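Local coordinates for protein HAD-superfamily hydrolase, subfamily IA, variant 1 (Ehrlichia chaffeensis, PDB 3KZX) that probably hydrolyses 2-phosphoglycolate to glycolate and phosphate, as a member of the HAD-like hydrolase superfamily, at residues A[50-55]-A[72-77]; A[91-94]-A[99-102]; A[112-117]-A[224-229]; A[181-186]-A[216-221]. All blocks are in the same frame, centred on the assembly; numbering follows the deposited sequence.

Contact 1 (A[50-55]-A[72-77]); sequences QVLDQM and KYLITL
With CG of Leu52 anti to its own carbonyl carbon (chi1 -70°) and that of Leu74 turned the same way (chi1 -68°), the two isobutyl groups reach into the gap between helix 45-54 and helix 70-78. Leu77, one turn after Leu74, is turned differently: its CG stands anti to the backbone N (chi1 171°). With these different torsions both residues of helix 70-78 present a CD2 methyl to Leu52. Leu52 forks between them, its CD1 lying 4.2 Å from Leu74 CD2 and its CD2 4.2 Å from Leu77 CD2. In each pair the side chains cross at a slant, so methyl meets methyl at a single point and the branches do not lie along one another. Leu52 and Leu74 are buried, whereas Leu77 keeps part of its surface exposed. Ile60, from the chain joining the two helices, touches both Leu52 and Leu77, and Trp82 at the start of helix 82-95 packs on Leu74. On the outer side of helix 70-78 the Thr76 hydroxyl donates to Tyr73 O at 2.8 Å, a carbonyl that also accepts the helical bond from Leu77 N. The meeting of the helices is thus small and wholly aliphatic, three leucines joined by methyl contacts without directional bonds, with Ile60 and Trp82 packing on the same leucines.

Contact 2 (A[91-94]-A[99-102]); sequences NSLE and SDNF
Both methyls of Leu93 meet the far end of the Phe102 ring. CD1 lies 3.7 Å from Phe102 CZ and equally near CE2, approaching the ring at a slant, while CD2 sits in the ring plane at its edge, 3.9 Å from Phe102 CZ. The side chains come from opposite directions, leucine from helix 82-95 and phenylalanine from the chain that follows it, so the fork of the one closes on the end of the other. The same CD2 also comes within 4.0 Å of Asp100 OD1, a van der Waals approach of a methyl to a carboxylate oxygen.

Leu93 CG stands anti to its carbonyl carbon (chi1 -67°), which carries the fork off the helix and toward residues 99-102. A second shell holds the other side. Asp100 OD2 is hydrogen-bonded to the hydroxyl of Tyr33 and forms a long, weak ion pair with Lys128, which would be expected to steady the carboxylate charge beside the leucine. The backbone is gripped as well: Asp100 N donates to Glu136 OE2, and Phe102 O accepts from Lys140 NZ. Thr39 touches both Leu93 and Phe102.

Residues 99-102 have no regular secondary structure and lead into strand 103-104. The arrangement is consistent with the cap-core junction of a HAD phosphatase with an inserted helical cap: the cap helices lie in the chain between strands 37-38 and 103-104, the antiparallel pair that probably corresponds to the family's flap, and the last of them, 82-95, packs on the linker back to the Rossmann-like core.

Contact 3 (A[112-117]-A[224-229]); sequences LDTLKE and FICQLI
Apolar contacts join helix 108-117 to helix 218-229 at two points. Leu115 CD2 lies 3.8 Å from Ile225 CG2, and the two side chains cross at about a right angle, so a leucine branch abuts the short branch of the isoleucine. Beside them a methyl meets sulfur: Thr114 CG2 is 3.6 Å from Cys226 SG. The threonine methyl stands anti to its backbone N, which directs it across the gap and turns OG1 beside that nitrogen.

Polar interactions hold this threonine from outside the two segments. Its OG1 is hydrogen-bonded to Glu110 O, one turn back in the same helix, and to NE of Arg222, which belongs to helix 218-229. The hydroxyl therefore ties the helices together next to the methyl-sulfur contact, and these two bonds would fix the rotation of the threonine side chain.

Burial changes along the seam, Leu115 and Ile225 being enclosed while Thr114 and Cys226 are partly exposed. Inward, Leu115 also packs on Val28 and Phe30 of strand 27-30 and on Met122 of strand 121-126. The helices thus lie side by side against the parallel sheet, the C-terminal helix 218-229 beside helix 108-117.

Contact 4 (A[181-186]-A[216-221]); sequences FFIGDS and KNFYDI
Ile183 overlaps Ile221 along its length, the two side chains sliding past each other in opposite directions. Two methyl pairs result: Ile183 CD1 lies 3.9 Å from Ile221 CG2, and Ile183 CG2 lies 4.0 Å from Ile221 CD1, each long branch reaching the short branch of its partner. Both residues have CG1 anti to the carbonyl carbon (chi1 -57° in Ile183, -67° in Ile221) and CG2 anti to the backbone N, and so placed both branches of each reach the other. Ile183 CG2 also comes 4.2 Å from Phe218 CE1, meeting the ring at a slant.

All three side chains are buried, and further hydrophobic groups close round them. The Phe218 ring stacks on Tyr203 and packs on Phe30 and on Leu111 of helix 108-117, while Tyr203 also touches both isoleucines. Val28 and Phe30 of strand 27-30 touch Ile183.

Asn217 is the N-cap of helix 218-229. Asp220 N donates to Asn217 OD1 at 2.9 Å with an N-H...O angle of 166°. This straight side-chain-to-backbone cap, with a weak bond from Asn217 ND2 back to Asp220 OD2, closes the first turn that carries Phe218 and Ile221.

Strand 180-184 lies between strands 27-30 and 199-203 in a six-stranded parallel sheet of order 3-2-1-4-5-6. Ile183 packed under a covering helix is the sheet-to-helix core of the Rossmann-like HAD fold. The strand runs into Gly184-Asp185, consistent with the acidic loop (motif IV) of HAD phosphatases; Asp185 touches Asp31, just after strand 27-30, where the family carries its nucleophilic aspartate.

Contacts 3 and 4 belong to the Rossmann-like core and share helix 218-229: its first turn covers the sheet in contact 4, and its later turns run beside helix 108-117 in contact 3. They touch through Leu228 and Ile225 against Phe181. Contacts 1 and 2 lie within the helical cap and at its junction with the core, helix 70-78 of contact 1 being followed in the chain by helix 82-95 of contact 2. Contact 4 is wholly buried, as befits a central strand; contact 3 opens toward the surface and adds a threonine and a cysteine. Contact 1 is buried but slight and purely leucine, whereas contact 2, some 16 Å away between centres, adds an aromatic ring and a charged group at the junction of cap and core.

Contact 1 (A[50-55]-A[72-77])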
loop_
_atom_site.group_PDB
_atom_site.type_symbol
_atom_site.label_atom_id
_atom_site.label_comp_id
_atom_site.label_asym_id
_atom_site.label_seq_id
_atom_site.Cartn_x
_atom_site.Cartn_y
_atom_site.Cartn_z
ATOM N N GLN A 50 12.513 -11.296 13.753
ATOM C CA GLN A 50 12.852 -12.214 12.641
ATOM C C GLN A 50 13.718 -11.514 11.600
ATOM O O GLN A 50 14.683 -12.077 11.121
ATOM C CB GLN A 50 11.590 -12.747 11.953
ATOM C CG GLN A 50 10.806 -13.773 12.778
ATOM C CD GLN A 50 9.349 -13.939 12.318
ATOM O OE1 GLN A 50 8.835 -13.161 11.496
ATOM N NE2 GLN A 50 8.677 -14.960 12.857
ATOM N N VAL A 51 13.385 -10.264 11.271
ATOM C CA VAL A 51 14.193 -9.507 10.326
ATOM C C VAL A 51 15.617 -9.294 10.834
ATOM O O VAL A 51 16.585 -9.532 10.110
ATOM C CB VAL A 51 13.518 -8.145 9.990
ATOM C CG1 VAL A 51 14.427 -7.275 9.154
ATOM C CG2 VAL A 51 12.163 -8.375 9.272
ATOM N N LEU A 52 15.737 -8.889 12.097
ATOM C CA LEU A 52 17.036 -8.617 12.699
ATOM C C LEU A 52 17.824 -9.902 12.801
ATOM O O LEU A 52 19.017 -9.918 12.494
ATOM C CB LEU A 52 16.897 -7.966 14.085
ATOM C CG LEU A 52 16.370 -6.526 14.061
ATOM C CD1 LEU A 52 15.915 -6.091 15.439
ATOM C CD2 LEU A 52 17.424 -5.562 13.478
ATOM N N ASP A 53 17.134 -10.964 13.215
ATOM C CA ASP A 53 17.668 -12.351 13.152
ATOM C C ASP A 53 18.269 -12.725 11.784
ATOM O O ASP A 53 19.455 -13.111 11.714
ATOM C CB ASP A 53 16.567 -13.362 13.483
ATOM C CG ASP A 53 16.722 -13.954 14.838
ATOM O OD1 ASP A 53 17.184 -15.136 14.907
ATOM O OD2 ASP A 53 16.431 -13.229 15.827
ATOM N N GLN A 54 17.451 -12.630 10.729
ATOM C CA GLN A 54 17.888 -12.876 9.330
ATOM C C GLN A 54 19.125 -12.037 9.014
ATOM O O GLN A 54 20.056 -12.506 8.344
ATOM C CB GLN A 54 16.816 -12.521 8.289
ATOM C CG GLN A 54 15.465 -13.267 8.327
ATOM C CD GLN A 54 14.366 -12.541 7.519
ATOM O OE1 GLN A 54 13.282 -12.215 8.034
ATOM N NE2 GLN A 54 14.656 -12.271 6.243
ATOM N N MET A 55 19.147 -10.808 9.523
ATOM C CA MET A 55 20.223 -9.860 9.247
ATOM C C MET A 55 21.446 -10.116 10.126
ATOM O O MET A 55 22.437 -9.393 10.031
ATOM C CB MET A 55 19.723 -8.415 9.425
ATOM C CG MET A 55 18.623 -8.015 8.442
ATOM S SD MET A 55 18.019 -6.296 8.472
ATOM C CE MET A 55 19.409 -5.357 7.804
ATOM N N LYS A 72 12.448 5.024 15.389
ATOM C CA LYS A 72 13.674 5.843 15.516
ATOM C C LYS A 72 14.791 5.043 16.109
ATOM O O LYS A 72 15.934 5.150 15.691
ATOM C CB LYS A 72 13.451 7.118 16.328
ATOM C CG LYS A 72 13.059 8.303 15.421
ATOM C CD LYS A 72 12.623 9.546 16.195
ATOM C CE LYS A 72 11.947 10.584 15.275
ATOM N NZ LYS A 72 12.855 11.680 14.869
ATOM N N TYR A 73 14.468 4.205 17.074
ATOM C CA TYR A 73 15.488 3.331 17.645
ATOM C C TYR A 73 16.103 2.411 16.587
ATOM O O TYR A 73 17.333 2.294 16.515
ATOM C CB TYR A 73 14.903 2.502 18.779
ATOM C CG TYR A 73 15.911 1.722 19.547
ATOM C CD1 TYR A 73 16.572 2.282 20.635
ATOM C CD2 TYR A 73 16.172 0.406 19.238
ATOM C CE1 TYR A 73 17.494 1.544 21.371
ATOM C CE2 TYR A 73 17.090 -0.329 19.954
ATOM C CZ TYR A 73 17.738 0.227 21.013
ATOM O OH TYR A 73 18.648 -0.519 21.709
ATOM N N LEU A 74 15.263 1.741 15.797
ATOM C CA LEU A 74 15.756 0.812 14.762
ATOM C C LEU A 74 16.581 1.549 13.692
ATOM O O LEU A 74 17.608 1.042 13.232
ATOM C CB LEU A 74 14.600 0.074 14.088
ATOM C CG LEU A 74 13.831 -0.938 14.947
ATOM C CD1 LEU A 74 12.597 -1.486 14.210
ATOM C CD2 LEU A 74 14.726 -2.064 15.408
ATOM N N ILE A 75 16.159 2.756 13.337
ATOM C CA ILE A 75 16.895 3.537 12.357
ATOM C C ILE A 75 18.315 3.747 12.815
ATOM O O ILE A 75 19.255 3.570 12.028
ATOM C CB ILE A 75 16.221 4.884 12.039
ATOM C CG1 ILE A 75 14.963 4.656 11.194
ATOM C CG2 ILE A 75 17.200 5.817 11.300
ATOM C CD1 ILE A 75 13.937 5.790 11.237
ATOM N N THR A 76 18.504 4.105 14.091
ATOM C CA THR A 76 19.860 4.340 14.586
ATOM C C THR A 76 20.657 3.034 14.741
ATOM O O THR A 76 21.873 3.034 14.598
ATOM C CB THR A 76 19.849 5.080 15.937
ATOM O OG1 THR A 76 19.229 4.253 16.922
ATOM C CG2 THR A 76 19.077 6.392 15.819
ATOM N N LEU A 77 19.978 1.934 15.064
ATOM C CA LEU A 77 20.654 0.631 15.232
ATOM C C LEU A 77 21.189 0.154 13.876
ATOM O O LEU A 77 22.354 -0.240 13.751
ATOM C CB LEU A 77 19.688 -0.437 15.785
ATOM C CG LEU A 77 20.178 -1.909 15.825
ATOM C CD1 LEU A 77 21.413 -2.082 16.731
ATOM C CD2 LEU A 77 19.051 -2.898 16.221
#

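Contact 2 (A[91-94]-A[99-102])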
loop_
_atom_site.group_PDB
_atom_site.type_symbol
_atom_site.label_atom_id
_atom_site.label_comp_id
_atom_site.label_asym_id
_atom_site.label_seq_id
_atom_site.Cartn_x
_atom_site.Cartn_y
_atom_site.Cartn_z
ATOM N N ASN A 91 8.538 -7.619 2.926
ATOM C CA ASN A 91 8.484 -8.999 2.398
ATOM C C ASN A 91 7.812 -9.963 3.389
ATOM O O ASN A 91 6.979 -10.783 2.999
ATOM C CB ASN A 91 9.870 -9.523 2.027
ATOM C CG ASN A 91 10.444 -8.902 0.744
ATOM O OD1 ASN A 91 11.617 -9.124 0.430
ATOM N ND2 ASN A 91 9.652 -8.125 0.022
ATOM N N SER A 92 8.127 -9.795 4.665
ATOM C CA SER A 92 7.650 -10.673 5.732
ATOM C C SER A 92 6.160 -10.448 5.993
ATOM O O SER A 92 5.400 -11.405 6.156
ATOM C CB SER A 92 8.451 -10.422 7.027
ATOM O OG SER A 92 7.816 -10.993 8.160
ATOM N N LEU A 93 5.777 -9.182 6.042
ATOM C CA LEU A 93 4.373 -8.782 6.228
ATOM C C LEU A 93 3.496 -9.302 5.104
ATOM O O LEU A 93 2.377 -9.732 5.362
ATOM C CB LEU A 93 4.235 -7.266 6.280
ATOM C CG LEU A 93 4.832 -6.491 7.477
ATOM C CD1 LEU A 93 4.576 -4.967 7.322
ATOM C CD2 LEU A 93 4.281 -7.030 8.807
ATOM N N GLU A 94 3.990 -9.246 3.869
ATOM C CA GLU A 94 3.241 -9.777 2.726
ATOM C C GLU A 94 2.930 -11.290 2.831
ATOM O O GLU A 94 1.885 -11.746 2.377
ATOM C CB GLU A 94 3.987 -9.524 1.411
ATOM C CG GLU A 94 4.079 -8.029 1.025
ATOM C CD GLU A 94 4.896 -7.812 -0.235
ATOM O OE1 GLU A 94 5.599 -8.751 -0.664
ATOM O OE2 GLU A 94 4.813 -6.698 -0.821
ATOM N N SER A 99 -2.073 -11.628 12.149
ATOM C CA SER A 99 -2.888 -10.443 12.000
ATOM C C SER A 99 -2.029 -9.192 12.232
ATOM O O SER A 99 -1.148 -9.203 13.076
ATOM C CB SER A 99 -4.031 -10.503 13.019
ATOM O OG SER A 99 -4.742 -9.283 13.034
ATOM N N ASP A 100 -2.290 -8.126 11.470
ATOM C CA ASP A 100 -1.693 -6.808 11.688
ATOM C C ASP A 100 -2.524 -5.966 12.678
ATOM O O ASP A 100 -3.702 -6.195 12.845
ATOM C CB ASP A 100 -1.610 -6.055 10.335
ATOM C CG ASP A 100 -0.608 -6.682 9.342
ATOM O OD1 ASP A 100 0.439 -7.213 9.759
ATOM O OD2 ASP A 100 -0.860 -6.615 8.131
ATOM N N ASN A 101 -1.916 -4.966 13.286
ATOM C CA ASN A 101 -2.641 -3.975 14.096
ATOM C C ASN A 101 -2.349 -2.565 13.576
ATOM O O ASN A 101 -2.391 -1.596 14.342
ATOM C CB ASN A 101 -2.239 -4.067 15.587
ATOM N N PHE A 102 -2.039 -2.461 12.280
ATOM C CA PHE A 102 -1.565 -1.199 11.698
ATOM C C PHE A 102 -2.688 -0.209 11.548
ATOM O O PHE A 102 -3.865 -0.569 11.348
ATOM C CB PHE A 102 -0.955 -1.406 10.303
ATOM C CG PHE A 102 0.273 -2.241 10.273
ATOM C CD1 PHE A 102 1.330 -1.998 11.146
ATOM C CD2 PHE A 102 0.414 -3.235 9.319
ATOM C CE1 PHE A 102 2.462 -2.773 11.089
ATOM C CE2 PHE A 102 1.556 -4.010 9.258
ATOM C CZ PHE A 102 2.591 -3.763 10.148
#

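Contact 3 (A[112-117]-A[224-229])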
loop_
_atom_site.group_PDB
_atom_site.type_symbol
_atom_site.label_atom_id
_atom_site.label_comp_id
_atom_site.label_asym_id
_atom_site.label_seq_id
_atom_site.Cartn_x
_atom_site.Cartn_y
_atom_site.Cartn_z
ATOM N N LEU A 112 -10.862 7.795 0.642
ATOM C CA LEU A 112 -11.744 6.717 0.233
ATOM C C LEU A 112 -13.184 7.166 0.246
ATOM O O LEU A 112 -13.951 6.891 -0.697
ATOM C CB LEU A 112 -11.562 5.466 1.131
ATOM C CG LEU A 112 -10.149 4.840 1.169
ATOM C CD1 LEU A 112 -10.074 3.780 2.238
ATOM C CD2 LEU A 112 -9.744 4.229 -0.175
ATOM N N ASP A 113 -13.570 7.877 1.305
ATOM C CA ASP A 113 -14.949 8.260 1.460
ATOM C C ASP A 113 -15.367 9.304 0.421
ATOM O O ASP A 113 -16.465 9.246 -0.102
ATOM C CB ASP A 113 -15.235 8.733 2.887
ATOM C CG ASP A 113 -16.664 8.480 3.283
ATOM O OD1 ASP A 113 -17.080 7.293 3.389
ATOM O OD2 ASP A 113 -17.384 9.480 3.409
ATOM N N THR A 114 -14.481 10.233 0.106
ATOM C CA THR A 114 -14.707 11.186 -0.970
ATOM C C THR A 114 -14.892 10.474 -2.316
ATOM O O THR A 114 -15.805 10.775 -3.072
ATOM C CB THR A 114 -13.544 12.198 -1.038
ATOM O OG1 THR A 114 -13.677 13.075 0.075
ATOM C CG2 THR A 114 -13.625 13.057 -2.272
ATOM N N LEU A 115 -14.030 9.510 -2.612
ATOM C CA LEU A 115 -14.170 8.778 -3.863
ATOM C C LEU A 115 -15.499 8.011 -3.924
ATOM O O LEU A 115 -16.196 8.035 -4.942
ATOM C CB LEU A 115 -12.978 7.851 -4.073
ATOM C CG LEU A 115 -11.641 8.585 -4.296
ATOM C CD1 LEU A 115 -10.428 7.614 -4.211
ATOM C CD2 LEU A 115 -11.662 9.328 -5.702
ATOM N N LYS A 116 -15.875 7.387 -2.825
ATOM C CA LYS A 116 -17.111 6.616 -2.769
ATOM C C LYS A 116 -18.301 7.538 -2.968
ATOM O O LYS A 116 -19.236 7.242 -3.743
ATOM C CB LYS A 116 -17.234 5.891 -1.421
ATOM N N GLU A 117 -18.296 8.659 -2.248
ATOM C CA GLU A 117 -19.421 9.618 -2.378
ATOM C C GLU A 117 -19.584 10.197 -3.794
ATOM O O GLU A 117 -20.673 10.580 -4.202
ATOM C CB GLU A 117 -19.246 10.762 -1.388
ATOM C CG GLU A 117 -19.402 10.332 0.037
ATOM C CD GLU A 117 -19.979 11.422 0.838
ATOM O OE1 GLU A 117 -21.223 11.484 0.899
ATOM O OE2 GLU A 117 -19.179 12.246 1.326
ATOM N N PHE A 224 -6.536 17.249 -5.015
ATOM C CA PHE A 224 -6.252 17.124 -6.438
ATOM C C PHE A 224 -7.390 16.433 -7.170
ATOM O O PHE A 224 -7.878 16.922 -8.191
ATOM C CB PHE A 224 -4.956 16.352 -6.618
ATOM C CG PHE A 224 -4.549 16.135 -8.046
ATOM C CD1 PHE A 224 -4.117 17.195 -8.824
ATOM C CD2 PHE A 224 -4.517 14.863 -8.572
ATOM C CE1 PHE A 224 -3.681 17.001 -10.126
ATOM C CE2 PHE A 224 -4.070 14.634 -9.874
ATOM C CZ PHE A 224 -3.679 15.708 -10.664
ATOM N N ILE A 225 -7.887 15.338 -6.618
ATOM C CA ILE A 225 -8.970 14.614 -7.289
ATOM C C ILE A 225 -10.288 15.414 -7.232
ATOM O O ILE A 225 -11.029 15.501 -8.228
ATOM C CB ILE A 225 -9.136 13.188 -6.731
ATOM C CG1 ILE A 225 -7.866 12.377 -7.049
ATOM C CG2 ILE A 225 -10.419 12.562 -7.356
ATOM C CD1 ILE A 225 -7.848 10.956 -6.534
ATOM N N CYS A 226 -10.562 16.050 -6.100
ATOM C CA CYS A 226 -11.733 16.925 -6.024
ATOM C C CYS A 226 -11.654 18.060 -7.039
ATOM O O CYS A 226 -12.659 18.452 -7.634
ATOM C CB CYS A 226 -11.896 17.524 -4.620
ATOM S SG CYS A 226 -12.408 16.297 -3.401
ATOM N N GLN A 227 -10.461 18.603 -7.227
ATOM C CA GLN A 227 -10.283 19.678 -8.193
ATOM C C GLN A 227 -10.562 19.166 -9.616
ATOM O O GLN A 227 -11.190 19.870 -10.398
ATOM C CB GLN A 227 -8.891 20.326 -8.044
ATOM C CG GLN A 227 -8.780 21.189 -6.817
ATOM C CD GLN A 227 -7.374 21.336 -6.274
ATOM O OE1 GLN A 227 -7.210 21.814 -5.158
ATOM N NE2 GLN A 227 -6.362 20.955 -7.054
ATOM N N LEU A 228 -10.161 17.924 -9.917
ATOM C CA LEU A 228 -10.454 17.308 -11.206
ATOM C C LEU A 228 -11.942 17.034 -11.399
ATOM O O LEU A 228 -12.441 17.158 -12.506
ATOM C CB LEU A 228 -9.695 15.984 -11.402
ATOM C CG LEU A 228 -8.182 16.053 -11.641
ATOM C CD1 LEU A 228 -7.563 14.655 -11.525
ATOM C CD2 LEU A 228 -7.913 16.679 -13.005
ATOM N N ILE A 229 -12.635 16.647 -10.332
ATOM C CA ILE A 229 -14.060 16.317 -10.416
ATOM C C ILE A 229 -14.908 17.579 -10.626
ATOM O O ILE A 229 -15.882 17.576 -11.388
ATOM C CB ILE A 229 -14.533 15.597 -9.139
ATOM C CG1 ILE A 229 -13.911 14.213 -9.079
ATOM C CG2 ILE A 229 -16.072 15.514 -9.067
ATOM C CD1 ILE A 229 -13.999 13.596 -7.706
#

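Contact 4 (A[181-186]-A[216-221])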
loop_
_atom_site.group_PDB
_atom_site.type_symbol
_atom_site.label_atom_id
_atom_site.label_comp_id
_atom_site.label_asym_id
_atom_site.label_seq_id
_atom_site.Cartn_x
_atom_site.Cartn_y
_atom_site.Cartn_z
ATOM N N PHE A 181 -6.090 5.844 -12.074
ATOM C CA PHE A 181 -4.966 6.271 -11.221
ATOM C C PHE A 181 -4.540 5.123 -10.319
ATOM O O PHE A 181 -5.381 4.559 -9.601
ATOM C CB PHE A 181 -5.357 7.448 -10.295
ATOM C CG PHE A 181 -5.766 8.729 -11.008
ATOM C CD1 PHE A 181 -5.683 8.875 -12.390
ATOM C CD2 PHE A 181 -6.137 9.840 -10.244
ATOM C CE1 PHE A 181 -6.049 10.075 -13.013
ATOM C CE2 PHE A 181 -6.502 11.051 -10.854
ATOM C CZ PHE A 181 -6.462 11.167 -12.233
ATOM N N PHE A 182 -3.262 4.753 -10.353
ATOM C CA PHE A 182 -2.731 3.768 -9.429
ATOM C C PHE A 182 -1.843 4.490 -8.427
ATOM O O PHE A 182 -0.707 4.854 -8.744
ATOM C CB PHE A 182 -1.949 2.647 -10.156
ATOM C CG PHE A 182 -1.513 1.478 -9.244
ATOM C CD1 PHE A 182 -0.827 0.409 -9.772
ATOM C CD2 PHE A 182 -1.752 1.468 -7.883
ATOM C CE1 PHE A 182 -0.386 -0.641 -8.988
ATOM C CE2 PHE A 182 -1.320 0.383 -7.077
ATOM C CZ PHE A 182 -0.651 -0.673 -7.664
ATOM N N ILE A 183 -2.397 4.698 -7.223
ATOM C CA ILE A 183 -1.691 5.322 -6.100
ATOM C C ILE A 183 -0.891 4.277 -5.346
ATOM O O ILE A 183 -1.412 3.327 -4.819
ATOM C CB ILE A 183 -2.619 6.088 -5.130
ATOM C CG1 ILE A 183 -3.406 7.157 -5.879
ATOM C CG2 ILE A 183 -1.750 6.746 -4.006
ATOM C CD1 ILE A 183 -4.666 7.667 -5.109
ATOM N N GLY A 184 0.424 4.451 -5.379
ATOM C CA GLY A 184 1.355 3.511 -4.814
ATOM C C GLY A 184 2.660 4.174 -4.439
ATOM O O GLY A 184 3.069 5.217 -4.992
ATOM N N ASP A 185 3.338 3.558 -3.495
ATOM C CA ASP A 185 4.583 4.099 -2.952
ATOM C C ASP A 185 5.830 3.587 -3.642
ATOM O O ASP A 185 6.869 4.261 -3.608
ATOM C CB ASP A 185 4.719 3.802 -1.463
ATOM C CG ASP A 185 4.842 2.333 -1.197
ATOM O OD1 ASP A 185 3.841 1.644 -1.389
ATOM O OD2 ASP A 185 5.945 1.882 -0.840
ATOM N N SER A 186 5.741 2.424 -4.265
ATOM C CA SER A 186 6.920 1.701 -4.725
ATOM C C SER A 186 7.168 1.818 -6.210
ATOM O O SER A 186 6.268 2.091 -7.006
ATOM C CB SER A 186 6.812 0.206 -4.375
ATOM O OG SER A 186 5.766 -0.399 -5.110
ATOM N N LYS A 216 2.819 13.640 -1.139
ATOM C CA LYS A 216 3.392 13.194 0.121
ATOM C C LYS A 216 2.309 12.722 1.125
ATOM O O LYS A 216 2.590 11.993 2.072
ATOM C CB LYS A 216 4.249 14.299 0.720
ATOM C CG LYS A 216 5.498 14.573 -0.088
ATOM C CD LYS A 216 6.343 15.654 0.542
ATOM C CE LYS A 216 7.688 15.790 -0.198
ATOM N NZ LYS A 216 8.326 17.125 0.118
ATOM N N ASN A 217 1.063 13.087 0.880
ATOM C CA ASN A 217 -0.007 12.712 1.794
ATOM C C ASN A 217 -1.344 12.635 1.094
ATOM O O ASN A 217 -1.505 13.164 -0.002
ATOM C CB ASN A 217 -0.045 13.688 2.957
ATOM C CG ASN A 217 -0.395 15.075 2.505
ATOM O OD1 ASN A 217 -1.492 15.295 2.040
ATOM N ND2 ASN A 217 0.552 16.002 2.593
ATOM N N PHE A 218 -2.304 11.988 1.745
ATOM C CA PHE A 218 -3.604 11.754 1.139
ATOM C C PHE A 218 -4.504 12.978 1.128
ATOM O O PHE A 218 -5.466 13.022 0.368
ATOM C CB PHE A 218 -4.303 10.604 1.850
ATOM C CG PHE A 218 -3.780 9.273 1.470
ATOM C CD1 PHE A 218 -3.785 8.862 0.138
ATOM C CD2 PHE A 218 -3.294 8.413 2.425
ATOM C CE1 PHE A 218 -3.291 7.610 -0.210
ATOM C CE2 PHE A 218 -2.797 7.201 2.070
ATOM C CZ PHE A 218 -2.795 6.790 0.756
ATOM N N TYR A 219 -4.207 13.984 1.947
ATOM C CA TYR A 219 -5.011 15.225 1.920
ATOM C C TYR A 219 -4.794 15.964 0.576
ATOM O O TYR A 219 -5.739 16.403 -0.075
ATOM C CB TYR A 219 -4.681 16.153 3.116
ATOM C CG TYR A 219 -4.709 15.536 4.509
ATOM C CD1 TYR A 219 -5.913 15.197 5.135
ATOM C CD2 TYR A 219 -3.526 15.341 5.224
ATOM C CE1 TYR A 219 -5.929 14.651 6.437
ATOM C CE2 TYR A 219 -3.532 14.812 6.510
ATOM C CZ TYR A 219 -4.734 14.464 7.110
ATOM O OH TYR A 219 -4.719 13.935 8.392
ATOM N N ASP A 220 -3.542 16.050 0.138
ATOM C CA ASP A 220 -3.207 16.676 -1.132
ATOM C C ASP A 220 -3.753 15.889 -2.318
ATOM O O ASP A 220 -4.235 16.495 -3.279
ATOM C CB ASP A 220 -1.688 16.880 -1.282
ATOM C CG ASP A 220 -1.116 17.885 -0.257
ATOM O OD1 ASP A 220 -1.836 18.808 0.182
ATOM O OD2 ASP A 220 0.065 17.772 0.097
ATOM N N ILE A 221 -3.755 14.557 -2.217
ATOM C CA ILE A 221 -4.293 13.737 -3.297
ATOM C C ILE A 221 -5.794 13.943 -3.380
ATOM O O ILE A 221 -6.341 14.101 -4.477
ATOM C CB ILE A 221 -4.006 12.258 -3.110
ATOM C CG1 ILE A 221 -2.495 11.990 -3.235
ATOM C CG2 ILE A 221 -4.843 11.410 -4.113
ATOM C CD1 ILE A 221 -2.044 10.546 -2.852
#